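Local atomic coordinates of separin (Saccharomyces cerevisiae, PDB entry 5U1T), a protein that cleaves the cohesin subunit MCD1/SCC1 at the onset of anaphase as a caspase-like cysteine protease, held inactive by securin for most of the cell cycle. Residues 573-578 / 618-623; 612-617 / 784-789; 1249-1254 / 1349-1354; 1294-1299 / 1341-1346. All coordinates share one frame; numbering follows the deposited sequence.

How the contacts relate
The four contacts form two pairs at distant places in the elongated chain. Contacts 1 and 2 lie in the all-helical part, with centres about 11 Å apart. They touch each other, and their segments alternate along the chain. Helix 602-617 serves contact 2 and leads directly into the 618-623 segment of contact 1. Contacts 3 and 4 fall in the peptidase C50 range, with centres about 12 Å apart. Contact 4 is nested inside the loop closed by contact 3. Tyr1346 of contact 4 touches Val1250, Asp1251 and Leu1254 of contact 3. The two pairs are 77 to 80 Å apart, centre to centre. Each pair is therefore local packing, away from the predicted catalytic cysteine Cys1497.

Contact 1: residues 573-578 / 618-623; sequences HLTTNL and NNFDKL
Leu578 has CG anti to its backbone N (chi1 -172°), and Phe620 has CG anti to its carbonyl carbon (chi1 -80°). These settings place the two CG atoms from which the leucine methyls and the phenyl ring meet. Leu578 CD2 stands over one face of the ring, 4.0 Å from the Phe620 centroid and 22° off the normal. This is a CH-pi contact shifted toward the rim. Leu578 CG also packs on Phe620 CE2 at 3.5 Å. Thr575 CB approaches the ring obliquely, 4.1 Å from Phe620 CZ. Thr575 and Asn618 reach toward each other tip to tip. The backbone oxygen Asn618 O lies at the edge of the Phe620 ring, in its plane.

Asn619, with positive phi, closes helix 602-617 in a Schellman motif, and Phe620 is the N-cap of helix 621-633. The ring thus leaves from the joint between two helices. An alanine at Phe620 would probably leave Leu578 CD2 without its aromatic face and open a gap beside Thr575. No hydrogen bond crosses between the segments. The contact is buried and mainly apolar, so it depends on shape and CH-pi contact rather than on charge.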
loop_
_atom_site.group_PDB
_atom_site.type_symbol
_atom_site.label_atom_id
_atom_site.label_comp_id
_atom_site.label_asym_id
_atom_site.label_seq_id
_atom_site.Cartn_x
_atom_site.Cartn_y
_atom_site.Cartn_z
ATOM N N HIS A 573 -6.872 13.965 -6.876
ATOM C CA HIS A 573 -7.236 13.095 -5.743
ATOM C C HIS A 573 -8.739 13.034 -5.457
ATOM O O HIS A 573 -9.186 13.330 -4.347
ATOM C CB HIS A 573 -6.493 13.526 -4.495
ATOM C CG HIS A 573 -5.037 13.734 -4.732
ATOM N ND1 HIS A 573 -4.429 14.963 -4.606
ATOM C CD2 HIS A 573 -4.076 12.880 -5.145
ATOM C CE1 HIS A 573 -3.149 14.846 -4.897
ATOM N NE2 HIS A 573 -2.906 13.590 -5.217
ATOM N N LEU A 574 -9.493 12.630 -6.470
ATOM C CA LEU A 574 -10.927 12.459 -6.377
ATOM C C LEU A 574 -11.370 11.218 -7.151
ATOM O O LEU A 574 -10.563 10.545 -7.797
ATOM C CB LEU A 574 -11.650 13.681 -6.916
ATOM C CG LEU A 574 -11.273 15.026 -6.313
ATOM C CD1 LEU A 574 -11.981 16.081 -7.100
ATOM C CD2 LEU A 574 -11.643 15.122 -4.848
ATOM N N THR A 575 -12.656 10.914 -7.080
ATOM C CA THR A 575 -13.202 9.716 -7.708
ATOM C C THR A 575 -14.460 10.105 -8.444
ATOM O O THR A 575 -15.229 9.257 -8.906
ATOM C CB THR A 575 -13.535 8.622 -6.685
ATOM O OG1 THR A 575 -14.347 9.190 -5.653
ATOM C CG2 THR A 575 -12.264 8.052 -6.085
ATOM N N THR A 576 -14.649 11.407 -8.558
ATOM C CA THR A 576 -15.798 12.020 -9.184
ATOM C C THR A 576 -16.323 11.294 -10.361
ATOM O O THR A 576 -17.498 11.068 -10.494
ATOM C CB THR A 576 -15.443 13.391 -9.743
ATOM O OG1 THR A 576 -14.633 14.093 -8.813
ATOM C CG2 THR A 576 -16.676 14.175 -10.000
ATOM N N ASN A 577 -15.424 10.965 -11.252
ATOM C CA ASN A 577 -15.822 10.308 -12.497
ATOM C C ASN A 577 -15.507 8.828 -12.580
ATOM O O ASN A 577 -15.758 8.217 -13.618
ATOM C CB ASN A 577 -15.167 10.993 -13.687
ATOM C CG ASN A 577 -15.718 12.359 -13.923
ATOM O OD1 ASN A 577 -16.946 12.559 -13.912
ATOM N ND2 ASN A 577 -14.828 13.330 -14.098
ATOM N N LEU A 578 -14.956 8.262 -11.511
ATOM C CA LEU A 578 -14.481 6.880 -11.522
ATOM C C LEU A 578 -15.554 5.891 -11.972
ATOM O O LEU A 578 -15.319 5.028 -12.834
ATOM C CB LEU A 578 -13.968 6.487 -10.133
ATOM C CG LEU A 578 -13.264 5.139 -10.004
ATOM C CD1 LEU A 578 -12.463 4.818 -11.247
ATOM C CD2 LEU A 578 -12.340 5.146 -8.795
ATOM N N ASN A 618 -9.990 2.391 -4.024
ATOM C CA ASN A 618 -11.169 3.107 -3.537
ATOM C C ASN A 618 -12.295 2.165 -3.142
ATOM O O ASN A 618 -13.401 2.609 -2.822
ATOM C CB ASN A 618 -11.672 4.103 -4.572
ATOM C CG ASN A 618 -10.860 5.370 -4.582
ATOM O OD1 ASN A 618 -10.211 5.704 -5.581
ATOM N ND2 ASN A 618 -10.871 6.087 -3.464
ATOM N N ASN A 619 -11.981 0.872 -3.154
ATOM C CA ASN A 619 -12.899 -0.181 -2.757
ATOM C C ASN A 619 -14.188 -0.119 -3.589
ATOM O O ASN A 619 -15.284 -0.156 -3.064
ATOM C CB ASN A 619 -13.209 -0.104 -1.245
ATOM C CG ASN A 619 -11.945 0.064 -0.376
ATOM O OD1 ASN A 619 -11.134 -0.862 -0.239
ATOM N ND2 ASN A 619 -11.788 1.249 0.225
ATOM N N PHE A 620 -14.053 -0.017 -4.902
ATOM C CA PHE A 620 -15.218 -0.036 -5.779
ATOM C C PHE A 620 -15.437 -1.480 -6.177
ATOM O O PHE A 620 -15.576 -1.785 -7.361
ATOM C CB PHE A 620 -15.014 0.830 -7.025
ATOM C CG PHE A 620 -15.217 2.301 -6.812
ATOM C CD1 PHE A 620 -14.965 2.901 -5.592
ATOM C CD2 PHE A 620 -15.656 3.100 -7.854
ATOM C CE1 PHE A 620 -15.146 4.276 -5.421
ATOM C CE2 PHE A 620 -15.835 4.468 -7.679
ATOM C CZ PHE A 620 -15.579 5.053 -6.462
ATOM N N ASP A 621 -15.461 -2.363 -5.187
ATOM C CA ASP A 621 -15.299 -3.795 -5.407
ATOM C C ASP A 621 -16.308 -4.422 -6.388
ATOM O O ASP A 621 -15.997 -5.418 -7.047
ATOM C CB ASP A 621 -15.354 -4.521 -4.054
ATOM C CG ASP A 621 -14.426 -3.892 -3.004
ATOM O OD1 ASP A 621 -13.300 -3.474 -3.354
ATOM O OD2 ASP A 621 -14.822 -3.805 -1.815
ATOM N N LYS A 622 -17.503 -3.847 -6.489
ATOM C CA LYS A 622 -18.528 -4.345 -7.400
ATOM C C LYS A 622 -18.091 -4.125 -8.857
ATOM O O LYS A 622 -18.062 -5.057 -9.671
ATOM C CB LYS A 622 -19.855 -3.639 -7.127
ATOM C CG LYS A 622 -21.071 -4.228 -7.805
ATOM C CD LYS A 622 -22.307 -3.414 -7.445
ATOM C CE LYS A 622 -23.501 -4.290 -7.061
ATOM N NZ LYS A 622 -24.165 -5.000 -8.224
ATOM N N LEU A 623 -17.754 -2.872 -9.158
ATOM C CA LEU A 623 -17.213 -2.480 -10.454
ATOM C C LEU A 623 -15.952 -3.274 -10.753
ATOM O O LEU A 623 -15.783 -3.779 -11.855
ATOM C CB LEU A 623 -16.923 -0.969 -10.491
ATOM C CG LEU A 623 -18.193 -0.112 -10.558
ATOM C CD1 LEU A 623 -17.885 1.370 -10.464
ATOM C CD2 LEU A 623 -18.968 -0.427 -11.813
#

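Contact 2: residues 612-617 / 784-789; sequences LCYLNF and SRLALL
Leu786 packs against Phe617, Tyr614 and Cys613. Its two methyls go to different partners. CD2 sits over one face of the Phe617 ring, 3.6 Å from the centroid and 14° off the normal, a CH-pi contact. CD1 meets the Tyr614 ring at its edge, in plane, with 3.8 Å to Tyr614 CD1. The same CD1 lies 4.2 Å from Cys613 SG. Closer to the backbone, Leu786 CB packs on Phe617 CD2 at 3.5 Å. One turn further on, Leu789 CB touches the edge of the Phe617 ring, 4.0 Å from CE2.

Phe617 points its CB toward helix 782-805; CG is anti to the backbone N (chi1 170°), and the ring beyond it meets Leu786. Tyr614 is fixed at its far end by a hydrogen bond from its hydroxyl to Leu574 O. The neighbouring Arg785 bonds through NH2 to the backbone of a second protein chain, and Leu788 and Leu789 touch apolar side chains of that chain.

The axes of the short segments 612-617 and 784-789 run nearly parallel, 20° apart in direction and 10.7 Å apart at closest approach. This is apolar helix-helix packing within the helical domain, between helices distant in sequence.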
loop_
_atom_site.group_PDB
_atom_site.type_symbol
_atom_site.label_atom_id
_atom_site.label_comp_id
_atom_site.label_asym_id
_atom_site.label_seq_id
_atom_site.Cartn_x
_atom_site.Cartn_y
_atom_site.Cartn_z
ATOM N N LEU A 612 -8.148 -0.638 -12.676
ATOM C CA LEU A 612 -8.291 -1.708 -11.710
ATOM C C LEU A 612 -7.672 -1.282 -10.384
ATOM O O LEU A 612 -8.297 -1.406 -9.328
ATOM C CB LEU A 612 -7.624 -2.985 -12.212
ATOM C CG LEU A 612 -8.263 -3.746 -13.364
ATOM C CD1 LEU A 612 -7.438 -4.955 -13.689
ATOM C CD2 LEU A 612 -9.668 -4.164 -13.021
ATOM N N CYS A 613 -6.450 -0.768 -10.452
ATOM C CA CYS A 613 -5.748 -0.304 -9.271
ATOM C C CYS A 613 -6.439 0.871 -8.576
ATOM O O CYS A 613 -6.422 0.950 -7.349
ATOM C CB CYS A 613 -4.315 0.069 -9.632
ATOM S SG CYS A 613 -3.378 0.953 -8.377
ATOM N N TYR A 614 -7.064 1.774 -9.318
ATOM C CA TYR A 614 -7.727 2.893 -8.655
ATOM C C TYR A 614 -9.109 2.482 -8.149
ATOM O O TYR A 614 -9.603 3.051 -7.183
ATOM C CB TYR A 614 -7.849 4.095 -9.580
ATOM C CG TYR A 614 -8.000 5.440 -8.906
ATOM C CD1 TYR A 614 -7.103 5.859 -7.932
ATOM C CD2 TYR A 614 -9.013 6.314 -9.278
ATOM C CE1 TYR A 614 -7.212 7.105 -7.337
ATOM C CE2 TYR A 614 -9.131 7.568 -8.691
ATOM C CZ TYR A 614 -8.225 7.951 -7.715
ATOM O OH TYR A 614 -8.324 9.182 -7.114
ATOM N N LEU A 615 -9.736 1.518 -8.817
ATOM C CA LEU A 615 -10.987 0.969 -8.324
ATOM C C LEU A 615 -10.749 0.270 -6.976
ATOM O O LEU A 615 -11.428 0.519 -5.979
ATOM C CB LEU A 615 -11.591 -0.021 -9.325
ATOM C CG LEU A 615 -12.293 0.522 -10.566
ATOM C CD1 LEU A 615 -12.753 -0.649 -11.404
ATOM C CD2 LEU A 615 -13.457 1.437 -10.231
ATOM N N ASN A 616 -9.762 -0.611 -6.973
ATOM C CA ASN A 616 -9.379 -1.355 -5.798
ATOM C C ASN A 616 -8.963 -0.480 -4.612
ATOM O O ASN A 616 -9.339 -0.735 -3.478
ATOM C CB ASN A 616 -8.248 -2.289 -6.174
ATOM C CG ASN A 616 -7.615 -2.927 -4.988
ATOM O OD1 ASN A 616 -6.851 -2.290 -4.249
ATOM N ND2 ASN A 616 -7.898 -4.208 -4.803
ATOM N N PHE A 617 -8.176 0.547 -4.873
ATOM C CA PHE A 617 -7.740 1.445 -3.823
ATOM C C PHE A 617 -8.916 2.243 -3.250
ATOM O O PHE A 617 -8.852 2.709 -2.114
ATOM C CB PHE A 617 -6.645 2.354 -4.377
ATOM C CG PHE A 617 -6.251 3.503 -3.482
ATOM C CD1 PHE A 617 -6.900 4.734 -3.578
ATOM C CD2 PHE A 617 -5.187 3.383 -2.614
ATOM C CE1 PHE A 617 -6.519 5.804 -2.796
ATOM C CE2 PHE A 617 -4.800 4.451 -1.832
ATOM C CZ PHE A 617 -5.479 5.665 -1.913
ATOM N N SER A 784 2.334 2.559 -7.130
ATOM C CA SER A 784 3.091 2.251 -5.938
ATOM C C SER A 784 2.800 3.226 -4.792
ATOM O O SER A 784 2.891 2.856 -3.636
ATOM C CB SER A 784 4.578 2.237 -6.264
ATOM O OG SER A 784 4.933 0.958 -6.739
ATOM N N ARG A 785 2.452 4.469 -5.103
ATOM C CA ARG A 785 2.173 5.430 -4.050
ATOM C C ARG A 785 0.889 5.025 -3.326
ATOM O O ARG A 785 0.793 5.126 -2.105
ATOM C CB ARG A 785 2.065 6.850 -4.610
ATOM C CG ARG A 785 1.860 7.891 -3.549
ATOM C CD ARG A 785 1.732 9.254 -4.140
ATOM N NE ARG A 785 0.589 9.375 -5.024
ATOM C CZ ARG A 785 -0.576 9.904 -4.670
ATOM N NH1 ARG A 785 -1.566 9.977 -5.544
ATOM N NH2 ARG A 785 -0.761 10.360 -3.440
ATOM N N LEU A 786 -0.089 4.550 -4.091
ATOM C CA LEU A 786 -1.352 4.129 -3.532
ATOM C C LEU A 786 -1.144 2.853 -2.745
ATOM O O LEU A 786 -1.742 2.674 -1.694
ATOM C CB LEU A 786 -2.402 3.924 -4.632
ATOM C CG LEU A 786 -2.755 5.126 -5.506
ATOM C CD1 LEU A 786 -3.710 4.722 -6.618
ATOM C CD2 LEU A 786 -3.311 6.289 -4.692
ATOM N N ALA A 787 -0.294 1.967 -3.257
ATOM C CA ALA A 787 0.004 0.708 -2.575
ATOM C C ALA A 787 0.526 0.997 -1.177
ATOM O O ALA A 787 0.068 0.418 -0.197
ATOM C CB ALA A 787 1.020 -0.098 -3.351
ATOM N N LEU A 788 1.480 1.921 -1.119
ATOM C CA LEU A 788 2.162 2.329 0.092
ATOM C C LEU A 788 1.241 3.081 1.049
ATOM O O LEU A 788 1.431 3.040 2.256
ATOM C CB LEU A 788 3.356 3.199 -0.275
ATOM C CG LEU A 788 4.229 3.638 0.883
ATOM C CD1 LEU A 788 4.736 2.406 1.597
ATOM C CD2 LEU A 788 5.371 4.456 0.331
ATOM N N LEU A 789 0.255 3.788 0.503
ATOM C CA LEU A 789 -0.732 4.465 1.320
ATOM C C LEU A 789 -1.589 3.441 2.047
ATOM O O LEU A 789 -1.794 3.530 3.252
ATOM C CB LEU A 789 -1.593 5.380 0.460
ATOM C CG LEU A 789 -0.957 6.743 0.211
ATOM C CD1 LEU A 789 -1.830 7.592 -0.702
ATOM C CD2 LEU A 789 -0.707 7.457 1.538
#

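Contact 3: residues 1249-1254 / 1349-1354; sequences VVDNSL and TMTTNS
Asp1251 faces Thr1351 across the contact, and the two side chains cross at about a right angle. Asp1251 CB lies 3.4 Å from Thr1351 OG1. Asp1251 CG is still near that hydroxyl, at 4.0 Å. With CG anti to the backbone N (chi1 171°), the carboxylate follows on from there, and at the tip Asp1251 OD1 accepts from Ser1253 N at 3.2 Å. The N-H comes from above the carboxylate plane. The carboxylate is thus engaged within its own segment, and what Asp1251 gives Thr1351 is mainly its CB.

One helical turn on, Leu1254 reaches the other segment with both methyls. It meets Thr1349 tip to tip. Leu1254 CD1 and CD2 are each 3.8 Å from Thr1349 CG2, and CD1 also rests on Met1350 CA at 3.6 Å. Nearer its backbone, Leu1254 packs against Tyr1346 of helix 1332-1347.

At the other end the backbones meet. Val1249 N donates to Asn1353 O at 2.8 Å, in the carbonyl plane, with an N-H...O angle of 148°. Val1249 CG2 packs on Ser1354 CA at 3.8 Å. Ser1354 O in turn accepts from Asn1131 ND2.

The contact lies at the surface of the protein. It joins the start of strand 1353-1362, in the mixed sheet, to the chain entering helix 1252-1269. Asp1251 is the N-cap of that helix, and its bond to Ser1253 N is a side-chain capping bond.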
loop_
_atom_site.group_PDB
_atom_site.type_symbol
_atom_site.label_atom_id
_atom_site.label_comp_id
_atom_site.label_asym_id
_atom_site.label_seq_id
_atom_site.Cartn_x
_atom_site.Cartn_y
_atom_site.Cartn_z
ATOM N N VAL A 1249 -8.232 -10.962 64.902
ATOM C CA VAL A 1249 -8.476 -12.405 64.820
ATOM C C VAL A 1249 -9.283 -12.908 66.025
ATOM O O VAL A 1249 -8.899 -12.676 67.176
ATOM C CB VAL A 1249 -7.176 -13.206 64.750
ATOM C CG1 VAL A 1249 -7.465 -14.637 64.309
ATOM C CG2 VAL A 1249 -6.198 -12.537 63.813
ATOM N N VAL A 1250 -10.393 -13.602 65.780
ATOM C CA VAL A 1250 -11.200 -14.085 66.900
ATOM C C VAL A 1250 -10.467 -15.188 67.666
ATOM O O VAL A 1250 -9.807 -16.033 67.062
ATOM C CB VAL A 1250 -12.589 -14.605 66.437
ATOM C CG1 VAL A 1250 -13.281 -13.561 65.586
ATOM C CG2 VAL A 1250 -12.462 -15.919 65.674
ATOM N N ASP A 1251 -10.555 -15.155 68.996
ATOM C CA ASP A 1251 -10.108 -16.282 69.812
ATOM C C ASP A 1251 -10.986 -17.497 69.522
ATOM O O ASP A 1251 -12.209 -17.445 69.664
ATOM C CB ASP A 1251 -10.153 -15.945 71.303
ATOM C CG ASP A 1251 -9.906 -17.165 72.186
ATOM O OD1 ASP A 1251 -9.321 -18.171 71.717
ATOM O OD2 ASP A 1251 -10.295 -17.121 73.373
ATOM N N ASN A 1252 -10.356 -18.595 69.132
ATOM C CA ASN A 1252 -11.111 -19.752 68.697
ATOM C C ASN A 1252 -11.992 -20.405 69.779
ATOM O O ASN A 1252 -13.101 -20.870 69.467
ATOM C CB ASN A 1252 -10.163 -20.793 68.109
ATOM C CG ASN A 1252 -10.902 -22.024 67.601
ATOM O OD1 ASN A 1252 -11.005 -23.043 68.310
ATOM N ND2 ASN A 1252 -11.438 -21.934 66.375
ATOM N N SER A 1253 -11.525 -20.445 71.030
ATOM C CA SER A 1253 -12.316 -21.067 72.092
ATOM C C SER A 1253 -13.573 -20.246 72.356
ATOM O O SER A 1253 -14.680 -20.788 72.504
ATOM C CB SER A 1253 -11.501 -21.226 73.386
ATOM O OG SER A 1253 -10.729 -20.068 73.696
ATOM N N LEU A 1254 -13.394 -18.931 72.398
ATOM C CA LEU A 1254 -14.504 -18.015 72.609
ATOM C C LEU A 1254 -15.483 -18.031 71.437
ATOM O O LEU A 1254 -16.693 -17.953 71.640
ATOM C CB LEU A 1254 -13.977 -16.600 72.832
ATOM C CG LEU A 1254 -13.291 -16.338 74.169
ATOM C CD1 LEU A 1254 -12.732 -14.951 74.153
ATOM C CD2 LEU A 1254 -14.272 -16.481 75.297
ATOM N N THR A 1349 -13.818 -10.005 77.187
ATOM C CA THR A 1349 -13.047 -11.141 77.663
ATOM C C THR A 1349 -12.068 -11.646 76.634
ATOM O O THR A 1349 -11.253 -12.521 76.927
ATOM C CB THR A 1349 -13.955 -12.307 78.042
ATOM O OG1 THR A 1349 -13.197 -13.284 78.765
ATOM C CG2 THR A 1349 -14.517 -12.951 76.789
ATOM N N MET A 1350 -12.171 -11.104 75.422
ATOM C CA MET A 1350 -11.380 -11.568 74.285
ATOM C C MET A 1350 -9.888 -11.362 74.468
ATOM O O MET A 1350 -9.438 -10.472 75.192
ATOM C CB MET A 1350 -11.811 -10.860 73.009
ATOM C CG MET A 1350 -11.677 -9.367 73.106
ATOM S SD MET A 1350 -11.824 -8.544 71.508
ATOM C CE MET A 1350 -10.172 -8.752 70.829
ATOM N N THR A 1351 -9.131 -12.214 73.793
ATOM C CA THR A 1351 -7.709 -11.999 73.589
ATOM C C THR A 1351 -7.505 -11.059 72.390
ATOM O O THR A 1351 -8.253 -11.133 71.409
ATOM C CB THR A 1351 -6.989 -13.340 73.340
ATOM O OG1 THR A 1351 -7.564 -13.983 72.186
ATOM C CG2 THR A 1351 -7.143 -14.254 74.550
ATOM N N THR A 1352 -6.496 -10.185 72.461
ATOM C CA THR A 1352 -6.163 -9.291 71.329
ATOM C C THR A 1352 -5.057 -9.830 70.413
ATOM O O THR A 1352 -3.891 -9.461 70.536
ATOM C CB THR A 1352 -5.714 -7.891 71.809
ATOM O OG1 THR A 1352 -6.672 -7.375 72.741
ATOM C CG2 THR A 1352 -5.578 -6.923 70.608
ATOM N N ASN A 1353 -5.430 -10.708 69.496
ATOM C CA ASN A 1353 -4.505 -11.178 68.472
ATOM C C ASN A 1353 -4.995 -10.691 67.133
ATOM O O ASN A 1353 -6.133 -10.952 66.738
ATOM C CB ASN A 1353 -4.388 -12.704 68.480
ATOM C CG ASN A 1353 -3.636 -13.224 69.704
ATOM O OD1 ASN A 1353 -2.843 -12.496 70.327
ATOM N ND2 ASN A 1353 -3.875 -14.496 70.050
ATOM N N SER A 1354 -4.143 -9.962 66.436
ATOM C CA SER A 1354 -4.523 -9.421 65.147
ATOM C C SER A 1354 -3.531 -9.850 64.072
ATOM O O SER A 1354 -2.463 -10.391 64.378
ATOM C CB SER A 1354 -4.620 -7.902 65.240
ATOM O OG SER A 1354 -3.392 -7.350 65.665
#

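Contact 4: residues 1294-1299 / 1341-1346; sequences LKLNPQ and EQIKKY
Leu1294 lies over one face of the Tyr1346 ring with both methyls. CD1 stands above the ring centre, 3.6 Å from the centroid and 13° off the normal, a CH-pi contact. CD2 covers the inner end of the ring, 3.6 Å from Tyr1346 CG. With chi1 at 170°, Tyr1346 CG is anti to the backbone N, which places it beside that methyl. At the far end of the ring, the Tyr1346 hydroxyl is hydrogen-bonded to Asp1251 N.

Further along the loop, Leu1296 and Pro1298 both pack on Ile1343 of the helix. Ile1343 CD1 meets Leu1296 CD1 at 3.9 Å, and Ile1343 CG2 meets Pro1298 CG at 3.7 Å. The Lys1344 chain, extended beyond CG, slides past the proline in the opposite direction, with 3.9 Å from its CG to Pro1298 CB. An Asx turn shapes the loop here: Asn1297 OD1 accepts from Gln1299 N at 2.9 Å.

An alanine in place of Tyr1346 would probably leave the Leu1294 methyls without their ring face and Asp1251 N without its hydroxyl partner.

The loop runs from helix 1287-1294 to helix 1303-1320 and packs on helix 1332-1347. Leu1296 also touches Phe1303, Met1307 and Leu1310 of helix 1303-1320. Leu1294 and Gln1342 meet Phe1258 of helix 1252-1269. Helix 1332-1347 then leads into strand 1353-1362 of the mixed sheet.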
loop_
_atom_site.group_PDB
_atom_site.type_symbol
_atom_site.label_atom_id
_atom_site.label_comp_id
_atom_site.label_asym_id
_atom_site.label_seq_id
_atom_site.Cartn_x
_atom_site.Cartn_y
_atom_site.Cartn_z
ATOM N N LEU A 1294 -18.719 -10.674 66.107
ATOM C CA LEU A 1294 -17.668 -10.521 67.102
ATOM C C LEU A 1294 -16.730 -9.366 66.799
ATOM O O LEU A 1294 -16.019 -8.887 67.676
ATOM C CB LEU A 1294 -16.852 -11.804 67.213
ATOM C CG LEU A 1294 -17.584 -12.998 67.802
ATOM C CD1 LEU A 1294 -16.605 -14.075 68.245
ATOM C CD2 LEU A 1294 -18.448 -12.522 68.953
ATOM N N LYS A 1295 -16.691 -8.915 65.554
ATOM C CA LYS A 1295 -15.749 -7.868 65.253
ATOM C C LYS A 1295 -16.380 -6.486 65.446
ATOM O O LYS A 1295 -15.679 -5.483 65.452
ATOM C CB LYS A 1295 -15.169 -8.070 63.844
ATOM C CG LYS A 1295 -14.092 -9.175 63.818
ATOM C CD LYS A 1295 -13.679 -9.618 62.422
ATOM C CE LYS A 1295 -12.553 -10.660 62.505
ATOM N NZ LYS A 1295 -12.156 -11.287 61.208
ATOM N N LEU A 1296 -17.684 -6.420 65.659
ATOM C CA LEU A 1296 -18.308 -5.139 65.972
ATOM C C LEU A 1296 -17.862 -4.592 67.358
ATOM O O LEU A 1296 -17.531 -5.354 68.271
ATOM C CB LEU A 1296 -19.835 -5.266 65.935
ATOM C CG LEU A 1296 -20.493 -5.795 64.670
ATOM C CD1 LEU A 1296 -21.868 -6.371 64.969
ATOM C CD2 LEU A 1296 -20.585 -4.683 63.642
ATOM N N ASN A 1297 -17.854 -3.265 67.506
ATOM C CA ASN A 1297 -17.566 -2.625 68.784
ATOM C C ASN A 1297 -18.824 -1.980 69.349
ATOM O O ASN A 1297 -19.266 -0.942 68.847
ATOM C CB ASN A 1297 -16.462 -1.575 68.629
ATOM C CG ASN A 1297 -16.091 -0.885 69.961
ATOM O OD1 ASN A 1297 -16.615 -1.228 71.040
ATOM N ND2 ASN A 1297 -15.183 0.088 69.883
ATOM N N PRO A 1298 -19.401 -2.586 70.403
ATOM C CA PRO A 1298 -20.626 -2.049 70.993
ATOM C C PRO A 1298 -20.457 -0.638 71.525
ATOM O O PRO A 1298 -21.447 0.048 71.756
ATOM C CB PRO A 1298 -20.927 -3.031 72.120
ATOM C CG PRO A 1298 -20.302 -4.294 71.669
ATOM C CD PRO A 1298 -19.039 -3.880 71.001
ATOM N N GLN A 1299 -19.222 -0.197 71.700
ATOM C CA GLN A 1299 -18.996 1.109 72.291
ATOM C C GLN A 1299 -19.084 2.231 71.245
ATOM O O GLN A 1299 -19.351 3.385 71.592
ATOM C CB GLN A 1299 -17.649 1.124 73.019
ATOM C CG GLN A 1299 -17.559 0.120 74.184
ATOM C CD GLN A 1299 -18.852 0.045 75.029
ATOM O OE1 GLN A 1299 -19.322 1.056 75.570
ATOM N NE2 GLN A 1299 -19.425 -1.167 75.145
ATOM N N GLU A 1341 -25.647 -8.462 73.804
ATOM C CA GLU A 1341 -25.232 -9.079 75.048
ATOM C C GLU A 1341 -24.052 -10.005 74.792
ATOM O O GLU A 1341 -22.980 -9.830 75.372
ATOM C CB GLU A 1341 -26.410 -9.831 75.676
ATOM C CG GLU A 1341 -26.182 -10.425 77.048
ATOM C CD GLU A 1341 -27.368 -11.292 77.506
ATOM O OE1 GLU A 1341 -28.509 -11.134 76.965
ATOM O OE2 GLU A 1341 -27.157 -12.140 78.419
ATOM N N GLN A 1342 -24.231 -10.974 73.903
ATOM C CA GLN A 1342 -23.157 -11.918 73.620
ATOM C C GLN A 1342 -21.902 -11.223 73.040
ATOM O O GLN A 1342 -20.782 -11.662 73.295
ATOM C CB GLN A 1342 -23.640 -13.017 72.670
ATOM C CG GLN A 1342 -24.708 -13.945 73.223
ATOM C CD GLN A 1342 -24.452 -14.379 74.668
ATOM O OE1 GLN A 1342 -23.467 -15.062 74.973
ATOM N NE2 GLN A 1342 -25.356 -13.985 75.566
ATOM N N ILE A 1343 -22.085 -10.148 72.272
ATOM C CA ILE A 1343 -20.946 -9.446 71.690
ATOM C C ILE A 1343 -20.196 -8.696 72.807
ATOM O O ILE A 1343 -18.973 -8.799 72.907
ATOM C CB ILE A 1343 -21.380 -8.481 70.527
ATOM C CG1 ILE A 1343 -21.904 -9.276 69.320
ATOM C CG2 ILE A 1343 -20.220 -7.603 70.063
ATOM C CD1 ILE A 1343 -22.564 -8.420 68.252
ATOM N N LYS A 1344 -20.922 -7.977 73.666
ATOM C CA LYS A 1344 -20.306 -7.329 74.834
ATOM C C LYS A 1344 -19.505 -8.321 75.674
ATOM O O LYS A 1344 -18.371 -8.042 76.062
ATOM C CB LYS A 1344 -21.359 -6.639 75.699
ATOM C CG LYS A 1344 -21.644 -5.217 75.263
ATOM C CD LYS A 1344 -22.836 -4.635 76.006
ATOM C CE LYS A 1344 -23.152 -3.238 75.500
ATOM N NZ LYS A 1344 -24.355 -2.669 76.153
ATOM N N LYS A 1345 -20.077 -9.495 75.907
ATOM C CA LYS A 1345 -19.407 -10.526 76.695
ATOM C C LYS A 1345 -18.116 -10.984 76.036
ATOM O O LYS A 1345 -17.142 -11.299 76.708
ATOM C CB LYS A 1345 -20.334 -11.727 76.916
ATOM C CG LYS A 1345 -19.858 -12.730 77.974
ATOM C CD LYS A 1345 -20.779 -13.945 78.029
ATOM C CE LYS A 1345 -20.434 -14.839 79.218
ATOM N NZ LYS A 1345 -21.395 -15.972 79.426
ATOM N N TYR A 1346 -18.110 -11.010 74.713
ATOM C CA TYR A 1346 -16.963 -11.507 73.972
ATOM C C TYR A 1346 -15.832 -10.487 73.983
ATOM O O TYR A 1346 -14.674 -10.822 74.283
ATOM C CB TYR A 1346 -17.345 -11.848 72.533
ATOM C CG TYR A 1346 -16.126 -12.140 71.701
ATOM C CD1 TYR A 1346 -15.538 -13.398 71.721
ATOM C CD2 TYR A 1346 -15.533 -11.146 70.926
ATOM C CE1 TYR A 1346 -14.420 -13.658 70.981
ATOM C CE2 TYR A 1346 -14.425 -11.398 70.205
ATOM C CZ TYR A 1346 -13.870 -12.652 70.224
ATOM O OH TYR A 1346 -12.745 -12.898 69.476
#